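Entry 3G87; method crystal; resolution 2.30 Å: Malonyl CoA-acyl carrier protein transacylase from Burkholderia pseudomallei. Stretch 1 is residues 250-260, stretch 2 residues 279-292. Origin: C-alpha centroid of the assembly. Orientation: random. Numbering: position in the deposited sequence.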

ATOM      1  N   ARG A 250       0.579   7.922   4.437  1.00 17.50           N
ATOM      2  CA  ARG A 250       0.832   9.316   4.032  1.00 17.51           C
ATOM      3  C   ARG A 250       1.505   9.346   2.697  1.00 16.89           C
ATOM      4  O   ARG A 250       2.652   9.794   2.560  1.00 17.15           O
ATOM      5  N   TRP A 251       0.767   8.920   1.700  1.00 16.82           N
ATOM      6  CA  TRP A 251       1.210   8.836   0.352  1.00 16.58           C
ATOM      7  C   TRP A 251       1.640  10.134  -0.322  1.00 17.87           C
ATOM      8  O   TRP A 251       2.716  10.191  -0.860  1.00 19.17           O
ATOM      9  N   CYS A 252       0.776  11.140  -0.299  1.00 19.48           N
ATOM     10  CA  CYS A 252       1.010  12.450  -0.852  1.00 19.14           C
ATOM     11  C   CYS A 252       2.266  13.092  -0.312  1.00 19.32           C
ATOM     12  O   CYS A 252       3.076  13.531  -1.043  1.00 18.50           O
ATOM     13  N   GLU A 253       2.387  13.120   0.997  1.00 20.11           N
ATOM     14  CA  GLU A 253       3.541  13.636   1.696  1.00 19.29           C
ATOM     15  C   GLU A 253       4.786  12.839   1.418  1.00 19.05           C
ATOM     16  O   GLU A 253       5.822  13.340   1.457  1.00 19.07           O
ATOM     17  N   SER A 254       4.663  11.577   1.135  1.00 18.84           N
ATOM     18  CA  SER A 254       5.817  10.771   0.827  1.00 18.24           C
ATOM     19  C   SER A 254       6.372  11.112  -0.543  1.00 18.06           C
ATOM     20  O   SER A 254       7.509  11.335  -0.698  1.00 19.08           O
ATOM     21  N   ILE A 255       5.520  11.137  -1.526  1.00 18.72           N
ATOM     22  CA  ILE A 255       5.852  11.616  -2.831  1.00 18.65           C
ATOM     23  C   ILE A 255       6.426  13.022  -2.785  1.00 20.27           C
ATOM     24  O   ILE A 255       7.475  13.250  -3.279  1.00 21.82           O
ATOM     25  N   ARG A 256       5.708  13.951  -2.196  1.00 19.71           N
ATOM     26  CA  ARG A 256       6.186  15.344  -2.033  1.00 20.37           C
ATOM     27  C   ARG A 256       7.571  15.432  -1.335  1.00 21.45           C
ATOM     28  O   ARG A 256       8.428  16.263  -1.690  1.00 22.54           O
ATOM     29  N   TYR A 257       7.813  14.559  -0.353  1.00 20.97           N
ATOM     30  CA  TYR A 257       9.125  14.504   0.236  1.00 20.33           C
ATOM     31  C   TYR A 257      10.144  14.121  -0.836  1.00 19.82           C
ATOM     32  O   TYR A 257      11.222  14.683  -0.865  1.00 19.80           O
ATOM     33  N   LEU A 258       9.816  13.185  -1.720  1.00 19.00           N
ATOM     34  CA  LEU A 258      10.772  12.836  -2.770  1.00 19.81           C
ATOM     35  C   LEU A 258      10.984  13.958  -3.740  1.00 20.57           C
ATOM     36  O   LEU A 258      12.122  14.174  -4.142  1.00 20.58           O
ATOM     37  N   LEU A 259       9.906  14.650  -4.129  1.00 21.40           N
ATOM     38  CA  LEU A 259      10.019  15.795  -5.059  1.00 23.52           C
ATOM     39  C   LEU A 259      10.961  16.899  -4.538  1.00 24.49           C
ATOM     40  O   LEU A 259      11.819  17.371  -5.282  1.00 24.97           O
ATOM     41  N   ALA A 260      10.804  17.272  -3.256  1.00 25.41           N
ATOM     42  CA  ALA A 260      11.672  18.259  -2.561  1.00 25.31           C
ATOM     43  C   ALA A 260      13.123  17.782  -2.396  1.00 25.60           C
ATOM     44  O   ALA A 260      14.070  18.557  -2.544  1.00 25.99           O
ATOM     45  N   VAL A 279      -2.333   2.485 -10.845  1.00 21.70           N
ATOM     46  CA  VAL A 279      -2.896   3.258  -9.739  1.00 20.73           C
ATOM     47  C   VAL A 279      -1.924   4.348  -9.236  1.00 19.93           C
ATOM     48  O   VAL A 279      -2.317   5.475  -9.148  1.00 19.45           O
ATOM     49  N   LEU A 280      -0.654   4.026  -8.968  1.00 19.29           N
ATOM     50  CA  LEU A 280       0.237   5.005  -8.340  1.00 17.87           C
ATOM     51  C   LEU A 280       0.748   5.994  -9.376  1.00 17.76           C
ATOM     52  O   LEU A 280       0.998   7.143  -9.058  1.00 18.10           O
ATOM     53  N   THR A 281       0.935   5.530 -10.605  1.00 17.58           N
ATOM     54  CA  THR A 281       1.328   6.387 -11.722  1.00 17.42           C
ATOM     55  C   THR A 281       0.410   7.590 -11.783  1.00 17.98           C
ATOM     56  O   THR A 281       0.884   8.706 -11.898  1.00 17.19           O
ATOM     57  N   ARG A 282      -0.905   7.348 -11.700  1.00 19.72           N
ATOM     58  CA  ARG A 282      -1.903   8.422 -11.805  1.00 20.48           C
ATOM     59  C   ARG A 282      -1.897   9.295 -10.582  1.00 20.07           C
ATOM     60  O   ARG A 282      -2.181  10.476 -10.681  1.00 20.11           O
ATOM     61  N   LEU A 283      -1.601   8.716  -9.415  1.00 19.37           N
ATOM     62  CA  LEU A 283      -1.510   9.526  -8.169  1.00 18.93           C
ATOM     63  C   LEU A 283      -0.336  10.463  -8.231  1.00 19.30           C
ATOM     64  O   LEU A 283      -0.461  11.630  -7.855  1.00 18.82           O
ATOM     65  N   VAL A 284       0.795   9.968  -8.726  1.00 20.10           N
ATOM     66  CA  VAL A 284       1.977  10.789  -8.842  1.00 21.45           C
ATOM     67  C   VAL A 284       1.763  11.932  -9.857  1.00 22.59           C
ATOM     68  O   VAL A 284       2.139  13.075  -9.580  1.00 22.83           O
ATOM     69  N   HIS A 285       1.123  11.661 -10.994  1.00 23.56           N
ATOM     70  CA  HIS A 285       0.860  12.761 -11.940  1.00 24.74           C
ATOM     71  C   HIS A 285       0.066  13.872 -11.253  1.00 24.23           C
ATOM     72  O   HIS A 285       0.385  15.063 -11.403  1.00 25.05           O
ATOM     73  N   THR A 286      -0.921  13.476 -10.455  1.00 24.02           N
ATOM     74  CA  THR A 286      -1.835  14.443  -9.817  1.00 23.21           C
ATOM     75  C   THR A 286      -1.144  15.263  -8.741  1.00 23.04           C
ATOM     76  O   THR A 286      -1.261  16.486  -8.726  1.00 23.80           O
ATOM     77  N   ILE A 287      -0.356  14.614  -7.931  1.00 22.70           N
ATOM     78  CA  ILE A 287       0.492  15.225  -6.965  1.00 22.59           C
ATOM     79  C   ILE A 287       1.409  16.266  -7.580  1.00 24.77           C
ATOM     80  O   ILE A 287       1.425  17.372  -7.151  1.00 25.15           O
ATOM     81  N   ARG A 288       2.151  15.891  -8.608  1.00 26.67           N
ATOM     82  CA  ARG A 288       3.046  16.790  -9.321  1.00 29.48           C
ATOM     83  C   ARG A 288       2.343  17.985  -9.983  1.00 31.05           C
ATOM     84  O   ARG A 288       2.829  19.053  -9.947  1.00 29.92           O
ATOM     85  N   ARG A 289       1.187  17.779 -10.555  1.00 34.39           N
ATOM     86  CA  ARG A 289       0.427  18.853 -11.133  1.00 38.01           C
ATOM     87  C   ARG A 289       0.007  19.862 -10.086  1.00 39.77           C
ATOM     88  O   ARG A 289      -0.027  21.018 -10.339  1.00 39.71           O
ATOM     89  N   GLN A 290      -0.311  19.380  -8.907  1.00 42.56           N
ATOM     90  CA  GLN A 290      -0.586  20.202  -7.759  1.00 45.70           C
ATOM     91  C   GLN A 290       0.820  20.453  -7.207  1.00 47.68           C
ATOM     92  O   GLN A 290       1.753  20.191  -7.859  1.00 48.48           O
ATOM     93  N   THR A 291       1.039  21.022  -6.062  1.00 50.63           N
ATOM     94  CA  THR A 291       2.447  21.207  -5.693  1.00 53.60           C
ATOM     95  C   THR A 291       3.257  22.161  -6.608  1.00 56.03           C
ATOM     96  O   THR A 291       4.125  21.738  -7.368  1.00 55.68           O
ATOM     97  N   PRO A 292       3.005  23.455  -6.475  1.00 58.39           N
ATOM     98  CA  PRO A 292       3.511  24.435  -7.441  1.00 59.80           C
ATOM     99  C   PRO A 292       5.039  24.375  -7.447  1.00 61.00           C
ATOM    100  O   PRO A 292       5.661  24.122  -6.391  1.00 61.09           O
TER

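The two stretches pack as a pair of helices, 251-260 and 279-289, whose axes approach to 10.3 Å and cross at -64°. So steep a crossing confines close backbone approach to a short region, where Cys252 and Ile287 have their CA atoms 6.7 Å apart and Ile255 and Val284 follow at 7.2 Å. Together the stretches bury 550 Å², most of it through apolar side chains.

Ile287 is the centre of the apolar contact and gives up more surface to the other stretch than any other residue. Its CA-to-CB bond points toward the first helix, and the side chain, with chi1 m and chi2 at 142°, between wells, enters as a knob into the hole formed by Trp251, Cys252, Ile255 and Arg256. Its branches spread over this hole. CG2 of Ile287 lies 3.8 Å from CG2 of Ile255 and 4.0 Å from CG of Arg256, so the aliphatic part of the arginine helps to line the pocket. CG1 of Ile287 is 4.3 Å from SG of Cys252, which is in the t rotamer with its CA-to-CB bond sideways. CD1 of Ile287 comes within 4.3 Å of CD1 of Trp251.

Trp251 points toward the second helix and, with chi1 t and chi2 at -104°, reaches across the second helix, slanting toward its N-terminal end. There its CD1 lies 3.8 Å from CD1 of Leu283, and its CH2 is 4.1 Å from CD1 of Leu280. Both leucines are mt rotamers directed toward the first stretch, and they approach the indole obliquely. The placement has a polar cost: NE1 of Trp251 is buried by the contact and has no partner in the model.

One turn after Trp251, Ile255 (mm) sets its CD1 3.8 Å from CG2 of Val284, which is in the t rotamer and points sideways. A further turn on, Leu259 (mt) points toward the second helix and closes the apolar row, its CD1 4.4 Å from CG2 of Ile287. The contact also reaches a charged group: CD2 of Leu259 lies over one face of the Arg288 guanidinium, 3.5 Å from NE of Arg288, an arrangement that leaves the in-plane N-H groups of the arginine free to point elsewhere.

The polar link between the stretches is made by Arg256 and Thr291. Arg256 starts sideways, but its extended chain (chi1 m, chi2 and chi3 t) brings the guanidinium to the residues just beyond the second helix. NE of Arg256 donates to OG1 of Thr291 at 2.7 Å and 163°, while NH2 of Arg256 adds a weak bond to the same OG1 at 3.2 Å. Thr291 points toward the first helix, with chi1 at -43°, and its OG1 in turn donates to O of Ile287 at 2.9 Å. The hydroxyl thus ties the arginine to the last turn of the second helix, beside the Ile287 knob.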

ATOM      1  CB  ARG A 250       1.614  10.047   5.103  1.00 17.47           C
ATOM      2  CG  ARG A 250       0.686  10.439   6.300  1.00 20.62           C
ATOM      3  CD  ARG A 250       1.523  10.768   7.572  1.00 24.91           C
ATOM      4  NE  ARG A 250       2.179  12.061   7.498  1.00 24.15           N
ATOM      5  CZ  ARG A 250       3.113  12.472   8.355  1.00 27.88           C
ATOM      6  NH1 ARG A 250       3.532  11.670   9.315  1.00 24.35           N
ATOM      7  NH2 ARG A 250       3.660  13.681   8.227  1.00 26.54           N
ATOM      8  CB  TRP A 251       0.245   8.051  -0.498  1.00 15.60           C
ATOM      9  CG  TRP A 251       0.817   7.765  -1.776  1.00 15.34           C
ATOM     10  CD1 TRP A 251       0.523   8.364  -2.938  1.00  9.74           C
ATOM     11  CD2 TRP A 251       1.868   6.871  -2.046  1.00 13.40           C
ATOM     12  NE1 TRP A 251       1.276   7.894  -3.905  1.00 14.57           N
ATOM     13  CE2 TRP A 251       2.128   6.968  -3.398  1.00 14.50           C
ATOM     14  CE3 TRP A 251       2.598   5.969  -1.278  1.00 13.88           C
ATOM     15  CZ2 TRP A 251       3.076   6.206  -4.012  1.00 15.52           C
ATOM     16  CZ3 TRP A 251       3.533   5.232  -1.871  1.00 15.88           C
ATOM     17  CH2 TRP A 251       3.780   5.346  -3.232  1.00 14.61           C
ATOM     18  CB  CYS A 252      -0.239  13.363  -0.699  1.00 20.31           C
ATOM     19  SG  CYS A 252      -0.101  15.028  -1.289  1.00 22.17           S
ATOM     20  CB  GLU A 253       3.320  13.638   3.207  1.00 20.37           C
ATOM     21  CG  GLU A 253       2.638  14.810   3.811  1.00 23.74           C
ATOM     22  CD  GLU A 253       2.273  14.580   5.260  1.00 29.47           C
ATOM     23  OE1 GLU A 253       1.367  13.823   5.535  1.00 29.08           O
ATOM     24  OE2 GLU A 253       2.923  15.114   6.129  1.00 28.54           O
ATOM     25  CB  SER A 254       5.467   9.291   0.937  1.00 18.97           C
ATOM     26  OG  SER A 254       5.197   8.891   2.221  1.00 17.32           O
ATOM     27  CB  ILE A 255       4.633  11.588  -3.781  1.00 18.61           C
ATOM     28  CG1 ILE A 255       4.071  10.197  -3.863  1.00 17.69           C
ATOM     29  CG2 ILE A 255       4.958  12.121  -5.125  1.00 15.84           C
ATOM     30  CD1 ILE A 255       4.954   9.246  -4.438  1.00 17.22           C
ATOM     31  CB  ARG A 256       5.131  16.163  -1.273  1.00 19.03           C
ATOM     32  CG  ARG A 256       3.995  16.637  -2.175  1.00 20.54           C
ATOM     33  CD  ARG A 256       2.916  17.436  -1.400  1.00 20.26           C
ATOM     34  NE  ARG A 256       2.097  18.273  -2.265  1.00 20.25           N
ATOM     35  CZ  ARG A 256       1.049  19.008  -1.845  1.00 25.50           C
ATOM     36  NH1 ARG A 256       0.651  18.993  -0.555  1.00 24.44           N
ATOM     37  NH2 ARG A 256       0.373  19.762  -2.722  1.00 23.07           N
ATOM     38  CB  TYR A 257       9.189  13.513   1.415  1.00 20.38           C
ATOM     39  CG  TYR A 257      10.594  13.334   1.981  1.00 21.27           C
ATOM     40  CD1 TYR A 257      11.156  14.311   2.806  1.00 21.50           C
ATOM     41  CD2 TYR A 257      11.373  12.201   1.668  1.00 21.65           C
ATOM     42  CE1 TYR A 257      12.466  14.159   3.319  1.00 24.02           C
ATOM     43  CE2 TYR A 257      12.684  12.033   2.201  1.00 22.36           C
ATOM     44  CZ  TYR A 257      13.215  13.005   3.043  1.00 22.22           C
ATOM     45  OH  TYR A 257      14.510  12.887   3.590  1.00 24.64           O
ATOM     46  CB  LEU A 258      10.381  11.569  -3.555  1.00 19.24           C
ATOM     47  CG  LEU A 258      10.361  10.369  -2.591  1.00 18.89           C
ATOM     48  CD1 LEU A 258       9.666   9.136  -3.179  1.00 14.02           C
ATOM     49  CD2 LEU A 258      11.745  10.069  -2.019  1.00 16.13           C
ATOM     50  CB  LEU A 259       8.637  16.382  -5.376  1.00 23.56           C
ATOM     51  CG  LEU A 259       7.653  15.438  -6.100  1.00 22.76           C
ATOM     52  CD1 LEU A 259       6.350  16.110  -6.327  1.00 22.47           C
ATOM     53  CD2 LEU A 259       8.199  14.933  -7.437  1.00 22.56           C
ATOM     54  CB  ALA A 260      11.093  18.605  -1.191  1.00 23.94           C
ATOM     55  CB  VAL A 279      -3.552   2.357  -8.613  1.00 21.07           C
ATOM     56  CG1 VAL A 279      -4.066   3.167  -7.396  1.00 19.03           C
ATOM     57  CG2 VAL A 279      -4.723   1.590  -9.214  1.00 22.52           C
ATOM     58  CB  LEU A 280       1.418   4.324  -7.638  1.00 16.32           C
ATOM     59  CG  LEU A 280       1.037   3.237  -6.645  1.00 14.99           C
ATOM     60  CD1 LEU A 280       2.312   2.615  -5.960  1.00  5.65           C
ATOM     61  CD2 LEU A 280       0.051   3.798  -5.618  1.00 12.40           C
ATOM     62  CB  THR A 281       1.295   5.590 -13.045  1.00 17.44           C
ATOM     63  OG1 THR A 281       2.306   4.576 -12.973  1.00 18.49           O
ATOM     64  CG2 THR A 281       1.621   6.439 -14.260  1.00 17.49           C
ATOM     65  CB  ARG A 282      -3.292   7.838 -11.993  1.00 21.22           C
ATOM     66  CG  ARG A 282      -3.563   7.231 -13.343  1.00 24.75           C
ATOM     67  CD  ARG A 282      -5.028   6.679 -13.370  1.00 34.96           C
ATOM     68  NE  ARG A 282      -5.063   5.249 -13.025  1.00 42.23           N
ATOM     69  CZ  ARG A 282      -6.128   4.592 -12.527  1.00 47.58           C
ATOM     70  NH1 ARG A 282      -6.042   3.272 -12.270  1.00 46.29           N
ATOM     71  NH2 ARG A 282      -7.286   5.240 -12.295  1.00 47.02           N
ATOM     72  CB  LEU A 283      -1.457   8.706  -6.861  1.00 17.80           C
ATOM     73  CG  LEU A 283      -2.562   7.704  -6.518  1.00 15.72           C
ATOM     74  CD1 LEU A 283      -2.304   6.988  -5.158  1.00  8.07           C
ATOM     75  CD2 LEU A 283      -3.909   8.402  -6.534  1.00 15.01           C
ATOM     76  CB  VAL A 284       3.231   9.977  -9.177  1.00 22.43           C
ATOM     77  CG1 VAL A 284       4.398  10.937  -9.499  1.00 22.03           C
ATOM     78  CG2 VAL A 284       3.586   9.043  -8.028  1.00 20.42           C
ATOM     79  CB  HIS A 285       0.198  12.318 -13.262  1.00 24.48           C
ATOM     80  CG  HIS A 285      -0.242  13.478 -14.109  1.00 29.12           C
ATOM     81  ND1 HIS A 285       0.648  14.401 -14.635  1.00 30.37           N
ATOM     82  CD2 HIS A 285      -1.479  13.892 -14.485  1.00 30.49           C
ATOM     83  CE1 HIS A 285      -0.022  15.328 -15.297  1.00 32.02           C
ATOM     84  NE2 HIS A 285      -1.313  15.046 -15.217  1.00 33.42           N
ATOM     85  CB  THR A 286      -3.112  13.775  -9.269  1.00 23.38           C
ATOM     86  OG1 THR A 286      -3.824  13.149 -10.365  1.00 19.53           O
ATOM     87  CG2 THR A 286      -4.000  14.824  -8.569  1.00 22.52           C
ATOM     88  CB  ILE A 287       1.272  14.155  -6.149  1.00 22.04           C
ATOM     89  CG1 ILE A 287       0.348  13.423  -5.212  1.00 18.92           C
ATOM     90  CG2 ILE A 287       2.269  14.765  -5.306  1.00 19.91           C
ATOM     91  CD1 ILE A 287       0.624  12.077  -5.082  1.00 17.72           C
ATOM     92  CB  ARG A 288       3.919  16.058 -10.354  1.00 28.68           C
ATOM     93  CG  ARG A 288       4.888  15.038  -9.801  1.00 30.40           C
ATOM     94  CD  ARG A 288       5.858  14.477 -10.790  1.00 25.58           C
ATOM     95  NE  ARG A 288       7.061  15.251 -10.765  1.00 26.25           N
ATOM     96  CZ  ARG A 288       8.251  14.868 -11.127  1.00 24.41           C
ATOM     97  NH1 ARG A 288       9.191  15.694 -10.974  1.00 26.86           N
ATOM     98  NH2 ARG A 288       8.506  13.733 -11.644  1.00 23.28           N
ATOM     99  CB  ARG A 289      -0.781  18.294 -11.873  1.00 37.64           C
ATOM    100  CG  ARG A 289      -1.262  19.122 -12.990  1.00 40.53           C
ATOM    101  CD  ARG A 289      -2.624  18.707 -13.459  1.00 46.93           C
ATOM    102  NE  ARG A 289      -3.689  18.842 -12.486  1.00 51.79           N
ATOM    103  CZ  ARG A 289      -4.357  17.828 -11.962  1.00 53.76           C
ATOM    104  NH1 ARG A 289      -4.046  16.613 -12.325  1.00 53.88           N
ATOM    105  NH2 ARG A 289      -5.329  18.033 -11.080  1.00 52.66           N
ATOM    106  CB  GLN A 290      -1.610  19.526  -6.831  1.00 45.66           C
ATOM    107  CG  GLN A 290      -3.004  19.132  -7.523  1.00 49.12           C
ATOM    108  CD  GLN A 290      -3.933  18.121  -6.772  1.00 51.50           C
ATOM    109  OE1 GLN A 290      -3.480  17.133  -6.241  1.00 49.84           O
ATOM    110  NE2 GLN A 290      -5.222  18.356  -6.790  1.00 51.94           N
ATOM    111  CB  THR A 291       3.255  19.859  -5.593  1.00 53.40           C
ATOM    112  OG1 THR A 291       2.522  18.829  -4.921  1.00 51.93           O
ATOM    113  CG2 THR A 291       4.469  20.089  -4.818  1.00 53.53           C
ATOM    114  CB  PRO A 292       2.985  25.778  -6.904  1.00 60.02           C
ATOM    115  CG  PRO A 292       2.903  25.577  -5.419  1.00 59.25           C
ATOM    116  CD  PRO A 292       2.518  24.105  -5.236  1.00 59.18           C
TER